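Local coordinates for protein angiotensin-converting enzyme (Anopheles gambiae, PDB 6S1Y) that probably cleaves peptides as a zinc-dependent metalloprotease of the angiotensin-converting enzyme family and binds a gamma-polyglutamic acid fragment in its active site, at residues Y40-L44 with R322-C326; V167-F171 with E477-D481; F296-L300 with L391-V395; S394-H400 with N528-Y533; T437-Y441 with Y455-F459. Where two conformers were deposited one is given. Numbering follows the deposited sequence.

Contact 1: residues Y40-L44 with R322-C326; sequences YGSNL and RDLVC. With NAG (2-acetamido-2-deoxy-beta-D-glucopyranose), chain B.
Helix 12-42 ends within Y40-L44, and an extended loop, R322-C326, runs beside its end on the way to strand 329-332; N43 and L44 have left the helix (N43 phi/psi -166/87), with N43 N still hydrogen-bonded to Y40 O at 2.9 Å. The CA atoms of G41 and V325 lie 5.5 Å apart, those of N43 and L324 5.0 Å. Two backbone hydrogen bonds fix this register: V325 N to G41 O at 3.1 Å and, in the other direction, L44 N, past the helix, to D323 O at 2.9 Å. G41 O illustrates how carbonyls at a helix C-terminus are taken up by another part of the chain. So does S42 O, accepting from R322 NH2 at 3.0 Å, while R322 NE forms a salt bridge with D320. Apolar packing is modest: L44 (m, t) points toward the loop, its CD2 4.2 Å from V325 CG2. The covalent link is glycosylation, N43 ND2 to NAG C1 at 1.4 Å; the sugar's acetamido methyl C8 lies over one guanidinium face of R322, 3.6 Å from NH1.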
# COMPACT_ATOMS: atom_id res chain seq x y z
N TYR A 40 7.52 -4.10 19.91
CA TYR A 40 6.25 -4.79 19.88
C TYR A 40 6.02 -5.41 18.50
O TYR A 40 5.70 -6.60 18.38
CB TYR A 40 5.14 -3.83 20.27
CG TYR A 40 3.78 -4.46 20.32
CD1 TYR A 40 3.51 -5.48 21.22
CD2 TYR A 40 2.77 -4.04 19.46
CE1 TYR A 40 2.27 -6.07 21.26
CE2 TYR A 40 1.53 -4.62 19.50
CZ TYR A 40 1.28 -5.63 20.41
OH TYR A 40 0.04 -6.22 20.44
N GLY A 41 6.20 -4.62 17.44
CA GLY A 41 5.95 -5.13 16.10
C GLY A 41 6.73 -6.40 15.81
O GLY A 41 6.24 -7.29 15.11
N SER A 42 7.94 -6.50 16.37
CA SER A 42 8.85 -7.63 16.16
C SER A 42 8.60 -8.76 17.13
O SER A 42 9.14 -9.86 16.93
CB SER A 42 10.30 -7.18 16.34
OG SER A 42 10.55 -6.01 15.59
N ASN A 43 7.80 -8.52 18.17
CA ASN A 43 7.74 -9.46 19.30
C ASN A 43 6.48 -9.07 20.10
O ASN A 43 6.56 -8.29 21.04
CB ASN A 43 9.03 -9.37 20.09
CG ASN A 43 9.09 -10.34 21.23
OD1 ASN A 43 8.31 -11.28 21.29
ND2 ASN A 43 10.03 -10.11 22.15
N LEU A 44 5.34 -9.64 19.70
CA LEU A 44 4.05 -9.22 20.26
C LEU A 44 3.85 -9.91 21.61
O LEU A 44 3.32 -11.01 21.68
CB LEU A 44 2.89 -9.56 19.35
CG LEU A 44 2.71 -8.92 17.98
CD1 LEU A 44 1.69 -9.74 17.23
CD2 LEU A 44 2.27 -7.48 18.08
N ARG A 322 7.96 -17.07 18.15
CA ARG A 322 7.40 -15.84 18.68
C ARG A 322 6.26 -15.32 17.79
O ARG A 322 6.21 -15.58 16.58
CB ARG A 322 8.48 -14.77 18.77
CG ARG A 322 8.81 -14.19 17.40
CD ARG A 322 9.71 -12.97 17.51
NE ARG A 322 11.10 -13.35 17.45
CZ ARG A 322 12.07 -12.53 17.07
NH1 ARG A 322 13.33 -12.96 17.07
NH2 ARG A 322 11.78 -11.30 16.68
N ASP A 323 5.36 -14.56 18.38
CA ASP A 323 4.33 -13.87 17.61
C ASP A 323 4.87 -12.53 17.13
O ASP A 323 5.67 -11.88 17.81
CB ASP A 323 3.07 -13.66 18.44
CG ASP A 323 2.27 -14.92 18.59
OD1 ASP A 323 1.89 -15.54 17.55
OD2 ASP A 323 2.03 -15.31 19.75
N LEU A 324 4.44 -12.13 15.94
CA LEU A 324 4.89 -10.86 15.39
C LEU A 324 3.96 -10.45 14.28
O LEU A 324 3.17 -11.25 13.77
CB LEU A 324 6.32 -10.96 14.86
CG LEU A 324 6.47 -11.66 13.52
CD1 LEU A 324 7.69 -11.12 12.79
CD2 LEU A 324 6.54 -13.17 13.71
N VAL A 325 4.06 -9.17 13.92
CA VAL A 325 3.42 -8.64 12.72
C VAL A 325 4.33 -8.97 11.54
O VAL A 325 5.42 -8.41 11.42
CB VAL A 325 3.17 -7.13 12.82
CG1 VAL A 325 2.75 -6.56 11.44
CG2 VAL A 325 2.15 -6.83 13.89
N CYS A 326 3.89 -9.88 10.67
CA CYS A 326 4.64 -10.20 9.48
C CYS A 326 4.33 -9.28 8.31
O CYS A 326 5.08 -9.28 7.32
CB CYS A 326 4.40 -11.65 9.06
SG CYS A 326 5.72 -12.80 9.60
C1 NAG B . 10.24 -10.87 23.35
C2 NAG B . 11.73 -11.19 23.51
C3 NAG B . 12.03 -11.70 24.93
C4 NAG B . 11.50 -10.74 25.98
C5 NAG B . 10.01 -10.50 25.72
C6 NAG B . 9.39 -9.51 26.67
C7 NAG B . 13.02 -11.89 21.55
C8 NAG B . 13.35 -13.01 20.62
N2 NAG B . 12.15 -12.17 22.52
O3 NAG B . 13.44 -11.87 25.05
O4 NAG B . 11.62 -11.29 27.29
O5 NAG B . 9.82 -9.99 24.40
O6 NAG B . 7.97 -9.54 26.59
O7 NAG B . 13.50 -10.77 21.42

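Contact 2: residues V167-F171 with E477-D481; sequences VRESF and EQDFD
F480 lays its ring edge against the face of F171 in a T-shaped (edge-to-face) pair, with centroids 5.0 Å apart, planes at 62° and F171 CD2 3.5 Å from F480 CZ. The motif is a loop docked on the first turn of a helix: V167 is the N-cap of helix 168-184, F171 N bonds back to V167 O at 2.9 Å, and E477-D481 is irregular chain between strand 475-476 and helix 486-489. R168 and F480 have the nearest CA atoms, 6.6 Å apart. Both phenylalanines have chi1 t and CA-to-CB bonds directed toward the opposite segment; F480 is extended, at phi/psi -150/94.

The polar half illustrates how one arginine can gather the carbonyls of a loop. R168 starts sideways (t, t, then chi3 m) but its end reaches the loop, where NH2 donates to E477 O at 2.8 Å and, weakly, to Q478 O at 3.1 Å and D479 O at 3.3 Å. F480 CB lies over one guanidinium face, 3.8 Å from R168 NH2. The carboxylate of E477 accepts hydrogen bonds from N456 N and C457 N at the start of helix 455-467, so the loop also joins a second helix. Water adds a bridge: R168 NH1 donates to water 1 at 2.6 Å, and this water lies 2.8 Å from D479 O, within hydrogen-bonding distance.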
# COMPACT_ATOMS: atom_id res chain seq x y z
N VAL A 167 -13.35 -8.87 16.47
CA VAL A 167 -12.85 -7.60 16.94
C VAL A 167 -13.84 -6.46 16.68
O VAL A 167 -13.45 -5.30 16.71
CB VAL A 167 -11.48 -7.26 16.33
CG1 VAL A 167 -10.46 -8.37 16.65
CG2 VAL A 167 -11.58 -7.08 14.84
N ARG A 168 -15.13 -6.78 16.43
CA ARG A 168 -16.12 -5.75 16.17
C ARG A 168 -16.09 -4.66 17.24
O ARG A 168 -16.03 -3.47 16.93
CB ARG A 168 -17.53 -6.37 16.10
CG ARG A 168 -18.70 -5.35 15.85
CD ARG A 168 -20.06 -5.95 16.22
NE ARG A 168 -20.32 -7.16 15.43
CZ ARG A 168 -20.83 -7.17 14.19
NH1 ARG A 168 -21.15 -6.02 13.60
NH2 ARG A 168 -21.01 -8.32 13.55
N GLU A 169 -16.11 -5.06 18.51
CA GLU A 169 -16.22 -4.09 19.59
C GLU A 169 -14.98 -3.20 19.70
O GLU A 169 -15.10 -1.99 19.91
CB GLU A 169 -16.48 -4.81 20.91
CG GLU A 169 -17.55 -5.91 20.77
CD GLU A 169 -18.19 -6.28 22.10
OE1 GLU A 169 -19.42 -6.53 22.11
OE2 GLU A 169 -17.47 -6.31 23.12
N SER A 170 -13.78 -3.78 19.56
CA SER A 170 -12.60 -2.93 19.51
C SER A 170 -12.67 -1.95 18.35
O SER A 170 -12.33 -0.78 18.49
CB SER A 170 -11.32 -3.77 19.40
OG SER A 170 -11.26 -4.74 20.44
N PHE A 171 -13.12 -2.42 17.18
CA PHE A 171 -13.31 -1.51 16.06
C PHE A 171 -14.28 -0.39 16.40
O PHE A 171 -14.03 0.77 16.08
CB PHE A 171 -13.80 -2.27 14.83
CG PHE A 171 -14.01 -1.40 13.62
CD1 PHE A 171 -12.97 -1.17 12.74
CD2 PHE A 171 -15.24 -0.83 13.36
CE1 PHE A 171 -13.16 -0.37 11.60
CE2 PHE A 171 -15.43 -0.03 12.26
CZ PHE A 171 -14.40 0.19 11.36
N GLU A 477 -24.88 -9.56 8.80
CA GLU A 477 -24.41 -8.56 9.75
C GLU A 477 -23.85 -9.18 11.02
O GLU A 477 -23.22 -8.47 11.80
CB GLU A 477 -25.52 -7.59 10.10
CG GLU A 477 -25.84 -6.61 8.97
CD GLU A 477 -24.65 -5.72 8.63
OE1 GLU A 477 -23.69 -5.65 9.45
OE2 GLU A 477 -24.65 -5.12 7.55
N GLN A 478 -24.03 -10.48 11.24
CA GLN A 478 -23.32 -11.13 12.34
C GLN A 478 -21.84 -11.30 12.02
O GLN A 478 -21.03 -11.40 12.94
CB GLN A 478 -23.94 -12.49 12.66
CG GLN A 478 -25.36 -12.40 13.21
CD GLN A 478 -26.16 -13.65 12.93
OE1 GLN A 478 -27.29 -13.59 12.42
NE2 GLN A 478 -25.59 -14.81 13.27
N ASP A 479 -21.48 -11.37 10.74
CA ASP A 479 -20.10 -11.26 10.31
C ASP A 479 -19.70 -9.79 10.34
O ASP A 479 -20.55 -8.90 10.33
CB ASP A 479 -19.90 -11.83 8.91
CG ASP A 479 -20.45 -13.24 8.78
OD1 ASP A 479 -20.07 -14.10 9.60
OD2 ASP A 479 -21.29 -13.48 7.88
N PHE A 480 -18.39 -9.54 10.40
CA PHE A 480 -17.90 -8.16 10.28
C PHE A 480 -16.51 -8.21 9.64
O PHE A 480 -15.49 -8.34 10.33
CB PHE A 480 -17.89 -7.45 11.62
CG PHE A 480 -17.28 -6.08 11.55
CD1 PHE A 480 -17.78 -5.14 10.69
CD2 PHE A 480 -16.21 -5.75 12.33
CE1 PHE A 480 -17.22 -3.89 10.60
CE2 PHE A 480 -15.65 -4.49 12.26
CZ PHE A 480 -16.15 -3.56 11.39
N ASP A 481 -16.47 -8.07 8.33
CA ASP A 481 -15.34 -8.52 7.54
C ASP A 481 -14.24 -7.50 7.25
O ASP A 481 -13.11 -7.91 6.95
CB ASP A 481 -15.89 -9.09 6.23
CG ASP A 481 -16.65 -10.39 6.44
OD1 ASP A 481 -16.13 -11.20 7.25
OD2 ASP A 481 -17.73 -10.61 5.82
O HOH W 1 -21.38 -6.37 11.08
O HOH W 2 -23.65 -4.81 11.72

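Contact 3: residues F296-L300 with L391-V395; sequences FFTSL and LSLSV
Two helix ends packed through interlocking apolar side chains make this buried contact of the largely helical fold: the last turn of helix 286-299, running into L300, meets the last turn of helix 381-395. The closest CA pair, F296 and L391, is 8.0 Å apart, and no hydrogen bond crosses, so the contact is made by apolar packing. The main bump is L391 (m, t), pointing toward the partner and entering a hollow walled by F296, F297 and L300. Its CD1 sits over the face of F297, a CH-pi contact 3.4 Å from the ring centroid and 14° off the normal, and also touches F296 CD1 at 3.6 Å; its CD2 meets L300 CD1 at 3.9 Å. F297 (chi1 m) starts sideways, its side chain also touching Q363 of the zinc-binding helix 349-368. In return the F296 ring (chi1 t) projects along helix 381-395, one turn beyond L391, where its CZ approaches S394 CB at 3.8 Å and F296 CE2 lies 3.7 Å from V395 CG2.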
# COMPACT_ATOMS: atom_id res chain seq x y z
N PHE A 296 19.94 -1.49 -7.47
CA PHE A 296 19.16 -0.65 -8.38
C PHE A 296 19.23 0.80 -7.93
O PHE A 296 19.50 1.70 -8.73
CB PHE A 296 17.72 -1.16 -8.46
CG PHE A 296 16.99 -0.72 -9.70
CD1 PHE A 296 16.76 0.62 -9.94
CD2 PHE A 296 16.52 -1.65 -10.62
CE1 PHE A 296 16.09 1.03 -11.06
CE2 PHE A 296 15.84 -1.23 -11.75
CZ PHE A 296 15.62 0.10 -11.97
N PHE A 297 19.02 1.05 -6.63
CA PHE A 297 19.09 2.41 -6.12
C PHE A 297 20.48 3.01 -6.29
O PHE A 297 20.62 4.20 -6.64
CB PHE A 297 18.67 2.45 -4.65
CG PHE A 297 17.18 2.49 -4.44
CD1 PHE A 297 16.46 3.66 -4.70
CD2 PHE A 297 16.50 1.39 -3.96
CE1 PHE A 297 15.08 3.71 -4.50
CE2 PHE A 297 15.11 1.44 -3.75
CZ PHE A 297 14.41 2.60 -4.03
N THR A 298 21.54 2.23 -6.04
CA THR A 298 22.89 2.76 -6.23
C THR A 298 23.16 3.05 -7.71
O THR A 298 23.78 4.07 -8.04
CB THR A 298 23.94 1.80 -5.66
OG1 THR A 298 23.86 0.53 -6.32
CG2 THR A 298 23.73 1.59 -4.16
N SER A 299 22.67 2.19 -8.61
CA SER A 299 22.77 2.48 -10.04
C SER A 299 22.16 3.82 -10.41
O SER A 299 22.45 4.35 -11.49
CB SER A 299 22.08 1.38 -10.85
OG SER A 299 20.69 1.68 -11.01
N LEU A 300 21.28 4.37 -9.56
CA LEU A 300 20.67 5.66 -9.83
C LEU A 300 21.37 6.81 -9.11
O LEU A 300 20.80 7.90 -8.99
CB LEU A 300 19.19 5.65 -9.43
CG LEU A 300 18.26 4.64 -10.10
CD1 LEU A 300 16.89 4.61 -9.43
CD2 LEU A 300 18.10 4.94 -11.58
N LEU A 391 10.42 1.95 -9.19
CA LEU A 391 11.46 0.99 -9.53
C LEU A 391 10.84 -0.32 -10.01
O LEU A 391 11.31 -0.91 -10.99
CB LEU A 391 12.39 0.72 -8.34
CG LEU A 391 13.22 1.87 -7.76
CD1 LEU A 391 14.54 1.35 -7.16
CD2 LEU A 391 13.47 2.93 -8.77
N SER A 392 9.80 -0.80 -9.31
CA SER A 392 9.20 -2.08 -9.69
C SER A 392 8.66 -2.04 -11.11
O SER A 392 8.67 -3.07 -11.80
CB SER A 392 8.08 -2.46 -8.72
OG SER A 392 8.61 -2.85 -7.48
N LEU A 393 8.19 -0.88 -11.57
CA LEU A 393 7.76 -0.76 -12.97
C LEU A 393 8.92 -1.06 -13.93
O LEU A 393 8.72 -1.73 -14.95
CB LEU A 393 7.18 0.63 -13.25
CG LEU A 393 5.75 0.84 -12.72
CD1 LEU A 393 5.29 2.28 -12.89
CD2 LEU A 393 4.77 -0.07 -13.42
N SER A 394 10.13 -0.57 -13.64
CA SER A 394 11.27 -0.88 -14.50
C SER A 394 11.68 -2.34 -14.35
O SER A 394 11.93 -3.03 -15.35
CB SER A 394 12.47 0.03 -14.18
OG SER A 394 12.30 1.35 -14.66
N VAL A 395 11.73 -2.83 -13.11
CA VAL A 395 12.17 -4.20 -12.85
C VAL A 395 11.27 -5.20 -13.54
O VAL A 395 11.70 -6.31 -13.86
CB VAL A 395 12.20 -4.48 -11.33
CG1 VAL A 395 12.39 -5.96 -11.11
CG2 VAL A 395 13.30 -3.71 -10.66

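Contact 4: residues S394-H400 with N528-Y533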
# COMPACT_ATOMS: atom_id res chain seq x y z
N SER A 394 10.13 -0.57 -13.64
CA SER A 394 11.27 -0.88 -14.50
C SER A 394 11.68 -2.34 -14.35
O SER A 394 11.93 -3.03 -15.35
CB SER A 394 12.47 0.03 -14.18
OG SER A 394 12.30 1.35 -14.66
N VAL A 395 11.73 -2.83 -13.11
CA VAL A 395 12.17 -4.20 -12.85
C VAL A 395 11.27 -5.20 -13.54
O VAL A 395 11.70 -6.31 -13.86
CB VAL A 395 12.20 -4.48 -11.33
CG1 VAL A 395 12.39 -5.96 -11.11
CG2 VAL A 395 13.30 -3.71 -10.66
N SER A 396 10.00 -4.84 -13.76
CA SER A 396 9.05 -5.81 -14.29
C SER A 396 9.22 -6.01 -15.79
O SER A 396 8.76 -7.03 -16.31
CB SER A 396 7.63 -5.37 -13.97
OG SER A 396 7.25 -4.22 -14.73
N THR A 397 9.89 -5.09 -16.49
CA THR A 397 10.01 -5.20 -17.93
C THR A 397 10.81 -6.43 -18.33
O THR A 397 11.74 -6.84 -17.62
CB THR A 397 10.69 -3.97 -18.52
OG1 THR A 397 12.02 -3.89 -17.98
CG2 THR A 397 9.91 -2.72 -18.19
N PRO A 398 10.46 -7.05 -19.46
CA PRO A 398 11.34 -8.09 -20.01
C PRO A 398 12.77 -7.62 -20.19
O PRO A 398 13.71 -8.37 -19.90
CB PRO A 398 10.67 -8.43 -21.35
CG PRO A 398 9.25 -8.09 -21.15
CD PRO A 398 9.25 -6.86 -20.27
N LYS A 399 12.97 -6.38 -20.64
CA LYS A 399 14.32 -5.83 -20.79
C LYS A 399 15.16 -6.03 -19.53
O LYS A 399 16.22 -6.65 -19.57
CB LYS A 399 14.21 -4.35 -21.14
CG LYS A 399 15.51 -3.60 -21.21
CD LYS A 399 15.25 -2.11 -21.44
CE LYS A 399 14.68 -1.85 -22.83
NZ LYS A 399 14.17 -0.45 -22.96
N HIS A 400 14.67 -5.54 -18.39
CA HIS A 400 15.46 -5.60 -17.16
C HIS A 400 15.65 -7.04 -16.69
O HIS A 400 16.76 -7.43 -16.29
CB HIS A 400 14.78 -4.78 -16.06
CG HIS A 400 15.61 -4.64 -14.82
ND1 HIS A 400 16.51 -3.61 -14.65
CD2 HIS A 400 15.68 -5.40 -13.71
CE1 HIS A 400 17.11 -3.75 -13.47
NE2 HIS A 400 16.62 -4.83 -12.88
N ASN A 528 5.83 0.89 -21.44
CA ASN A 528 5.75 -0.51 -21.07
C ASN A 528 7.07 -1.25 -21.18
O ASN A 528 7.19 -2.34 -20.59
CB ASN A 528 4.70 -1.22 -21.93
CG ASN A 528 3.36 -0.56 -21.86
OD1 ASN A 528 3.11 0.44 -22.55
ND2 ASN A 528 2.49 -1.06 -21.00
N ASN A 529 8.05 -0.72 -21.91
CA ASN A 529 9.34 -1.38 -22.05
C ASN A 529 10.51 -0.54 -21.54
O ASN A 529 11.66 -0.86 -21.84
CB ASN A 529 9.58 -1.79 -23.52
CG ASN A 529 9.65 -0.61 -24.47
OD1 ASN A 529 9.73 0.55 -24.05
ND2 ASN A 529 9.64 -0.90 -25.78
N CYS A 530 10.24 0.52 -20.78
CA CYS A 530 11.29 1.39 -20.27
C CYS A 530 11.96 0.81 -19.03
O CYS A 530 11.28 0.36 -18.10
CB CYS A 530 10.72 2.76 -19.90
SG CYS A 530 11.55 3.48 -18.40
N ASP A 531 13.29 0.84 -19.01
CA ASP A 531 14.08 0.46 -17.84
C ASP A 531 15.00 1.63 -17.47
O ASP A 531 15.87 2.01 -18.26
CB ASP A 531 14.90 -0.80 -18.12
CG ASP A 531 15.64 -1.31 -16.90
OD1 ASP A 531 15.36 -0.79 -15.81
OD2 ASP A 531 16.48 -2.24 -17.01
N ILE A 532 14.81 2.19 -16.27
CA ILE A 532 15.64 3.31 -15.85
C ILE A 532 16.86 2.84 -15.05
O ILE A 532 17.54 3.66 -14.41
CB ILE A 532 14.85 4.33 -15.02
CG1 ILE A 532 14.48 3.76 -13.65
CG2 ILE A 532 13.63 4.79 -15.77
CD1 ILE A 532 13.86 4.81 -12.73
N TYR A 533 17.11 1.54 -15.05
CA TYR A 533 18.33 1.01 -14.43
C TYR A 533 19.58 1.68 -15.00
O TYR A 533 19.78 1.71 -16.22
CB TYR A 533 18.37 -0.51 -14.66
CG TYR A 533 19.51 -1.25 -13.99
CD1 TYR A 533 19.68 -1.22 -12.61
CD2 TYR A 533 20.40 -2.02 -14.74
CE1 TYR A 533 20.73 -1.93 -11.99
CE2 TYR A 533 21.45 -2.73 -14.14
CZ TYR A 533 21.61 -2.68 -12.76
OH TYR A 533 22.65 -3.39 -12.19
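A helix-to-helix turn with a threonine N-cap meets an irregular loop that carries an Asx turn and lies between helix 495-514 and helix 536-547; the main polar side chains at the join have partners. T397 OG1 does double duty: it donates to S394 O at 2.8 Å and accepts from H400 N at 3.1 Å, capping helix 398-403. D531 serves both sides of the contact. Its OD1 takes the backbone N of Y533 at 3.0 Å, closing the Asx turn, while OD2 accepts from H400 ND1 at 2.7 Å and forms a salt bridge with K403. K399 NZ donates to N529 O at 2.8 Å and pairs with E517, whose carboxylate also receives D531 N. The loop is anchored further by the disulfide of C530 with C512 on helix 495-514. Beside these bonds, the edge of the H400 ring meets the face of Y533 at a centroid distance of 5.0 Å, planes at 89°, and Y533 OH is hydrogen-bonded to D295. On helix 381-395, S394 OG accepts from I532 N at 3.1 Å.

Contact 5: residues T437-Y441 with Y455-F459; sequences TLDKY and YNCKF
This is a buried helix-helix contact, mainly aromatic, between sequence neighbours: helix 431-447 and the first turn of helix 455-467, separated by a short connection. The segment axes come within 11.4 Å at 141° between N-to-C directions, and Y441 and F459 have the nearest CA atoms, 6.4 Å apart. Y441 (chi1 t) spans the gap, its CA-to-CB bond directed toward the partner. Its OH donates to Y455 O at 2.7 Å, and that same carbonyl also accepts a weak helical bond from F459 N at 3.3 Å. The F459 ring (chi1 t) turns its edge to the face of Y441, with centroids 5.3 Å apart and planes at 74°; Y441 CE1 lies 3.6 Å from F459 CB. L438 (m, t) has its CD2 4.0 Å from F459 CE1, and its side chain is about 7 Å from the bound gamma-glutamyl ligand. Y455 OH is hydrogen-bonded to Q172, while C457 forms a disulfide with C602. The whole is a helical hairpin, packed by a T-shaped tyrosine-phenylalanine pair near the ligand pocket.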
# COMPACT_ATOMS: atom_id res chain seq x y z
N THR A 437 -12.22 1.66 -2.59
CA THR A 437 -13.34 1.24 -1.76
C THR A 437 -12.96 1.17 -0.28
O THR A 437 -13.84 1.31 0.58
CB THR A 437 -13.87 -0.13 -2.19
OG1 THR A 437 -12.80 -1.07 -2.20
CG2 THR A 437 -14.47 -0.08 -3.58
N LEU A 438 -11.70 0.93 0.04
CA LEU A 438 -11.35 0.78 1.45
C LEU A 438 -11.51 2.10 2.22
O LEU A 438 -12.02 2.10 3.35
CB LEU A 438 -9.92 0.27 1.61
CG LEU A 438 -9.68 -1.23 1.53
CD1 LEU A 438 -8.37 -1.56 2.24
CD2 LEU A 438 -10.83 -2.00 2.17
N ASP A 439 -11.06 3.21 1.65
CA ASP A 439 -11.26 4.46 2.36
C ASP A 439 -12.61 5.09 2.08
O ASP A 439 -13.16 5.75 2.97
CB ASP A 439 -10.10 5.42 2.07
CG ASP A 439 -8.88 5.13 2.99
OD1 ASP A 439 -8.96 4.15 3.76
OD2 ASP A 439 -7.87 5.87 2.96
N LYS A 440 -13.20 4.88 0.91
CA LYS A 440 -14.57 5.34 0.75
C LYS A 440 -15.44 4.70 1.82
O LYS A 440 -16.25 5.37 2.45
CB LYS A 440 -15.09 5.03 -0.65
CG LYS A 440 -16.42 5.67 -1.00
CD LYS A 440 -16.99 5.08 -2.31
CE LYS A 440 -18.33 5.73 -2.75
NZ LYS A 440 -18.13 7.07 -3.33
N TYR A 441 -15.23 3.41 2.08
CA TYR A 441 -15.96 2.75 3.16
C TYR A 441 -15.62 3.37 4.51
O TYR A 441 -16.52 3.69 5.30
CB TYR A 441 -15.66 1.26 3.18
CG TYR A 441 -16.30 0.54 4.33
CD1 TYR A 441 -17.63 0.19 4.30
CD2 TYR A 441 -15.56 0.20 5.46
CE1 TYR A 441 -18.22 -0.46 5.35
CE2 TYR A 441 -16.15 -0.48 6.51
CZ TYR A 441 -17.48 -0.80 6.45
OH TYR A 441 -18.06 -1.48 7.50
N TYR A 455 -22.79 -2.31 8.89
CA TYR A 455 -21.35 -2.26 8.62
C TYR A 455 -20.94 -3.27 7.56
O TYR A 455 -20.17 -2.95 6.64
CB TYR A 455 -20.57 -2.54 9.91
CG TYR A 455 -20.24 -1.34 10.78
CD1 TYR A 455 -20.48 -0.05 10.37
CD2 TYR A 455 -19.66 -1.54 12.02
CE1 TYR A 455 -20.15 1.02 11.19
CE2 TYR A 455 -19.33 -0.48 12.83
CZ TYR A 455 -19.56 0.78 12.43
OH TYR A 455 -19.20 1.78 13.29
N ASN A 456 -21.44 -4.51 7.64
CA ASN A 456 -20.88 -5.53 6.78
C ASN A 456 -21.47 -5.47 5.38
O ASN A 456 -20.74 -5.59 4.39
CB ASN A 456 -21.06 -6.92 7.37
CG ASN A 456 -19.94 -7.88 6.93
OD1 ASN A 456 -18.79 -7.46 6.72
ND2 ASN A 456 -20.28 -9.16 6.77
N CYS A 457 -22.79 -5.27 5.25
CA CYS A 457 -23.35 -5.30 3.90
C CYS A 457 -23.04 -4.02 3.12
O CYS A 457 -22.93 -4.08 1.90
CB CYS A 457 -24.85 -5.61 3.97
SG CYS A 457 -25.13 -7.45 4.40
N LYS A 458 -22.83 -2.88 3.77
CA LYS A 458 -22.36 -1.72 3.02
C LYS A 458 -20.91 -1.89 2.57
O LYS A 458 -20.52 -1.38 1.52
CB LYS A 458 -22.53 -0.43 3.83
CG LYS A 458 -23.98 0.14 3.77
CD LYS A 458 -24.32 0.63 2.37
CE LYS A 458 -25.66 1.40 2.31
NZ LYS A 458 -25.65 2.42 1.20
N PHE A 459 -20.11 -2.65 3.33
CA PHE A 459 -18.77 -2.99 2.86
C PHE A 459 -18.82 -3.84 1.60
O PHE A 459 -18.30 -3.45 0.54
CB PHE A 459 -18.03 -3.73 3.96
CG PHE A 459 -16.66 -4.23 3.55
CD1 PHE A 459 -15.60 -3.34 3.40
CD2 PHE A 459 -16.43 -5.58 3.39
CE1 PHE A 459 -14.33 -3.79 3.05
CE2 PHE A 459 -15.19 -6.04 3.05
CZ PHE A 459 -14.12 -5.13 2.87

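Four of the five contacts form two pairs on opposite sides of the chain's centre; contact 1 touches neither. Contacts 3 and 4, centres 9 Å apart, share S394 and V395 on helix 381-395, and F296 packs on H400 and Y533. Contacts 2 and 5, centres 13 Å apart, meet through probable hydrogen bonds of D481 N with N456 OD1 and of E477 OE2 with C457 N. About 41 Å separates the centres of contacts 2 and 3. Along the chain, contacts 3 and 5 are nested within the loop closed by contact 2, contact 4 crosses contact 2 and encloses contact 5, and contact 1 crosses contacts 2 and 3. These crossings join parts far apart in sequence; helix 381-395 also contributes the zinc ligand E385.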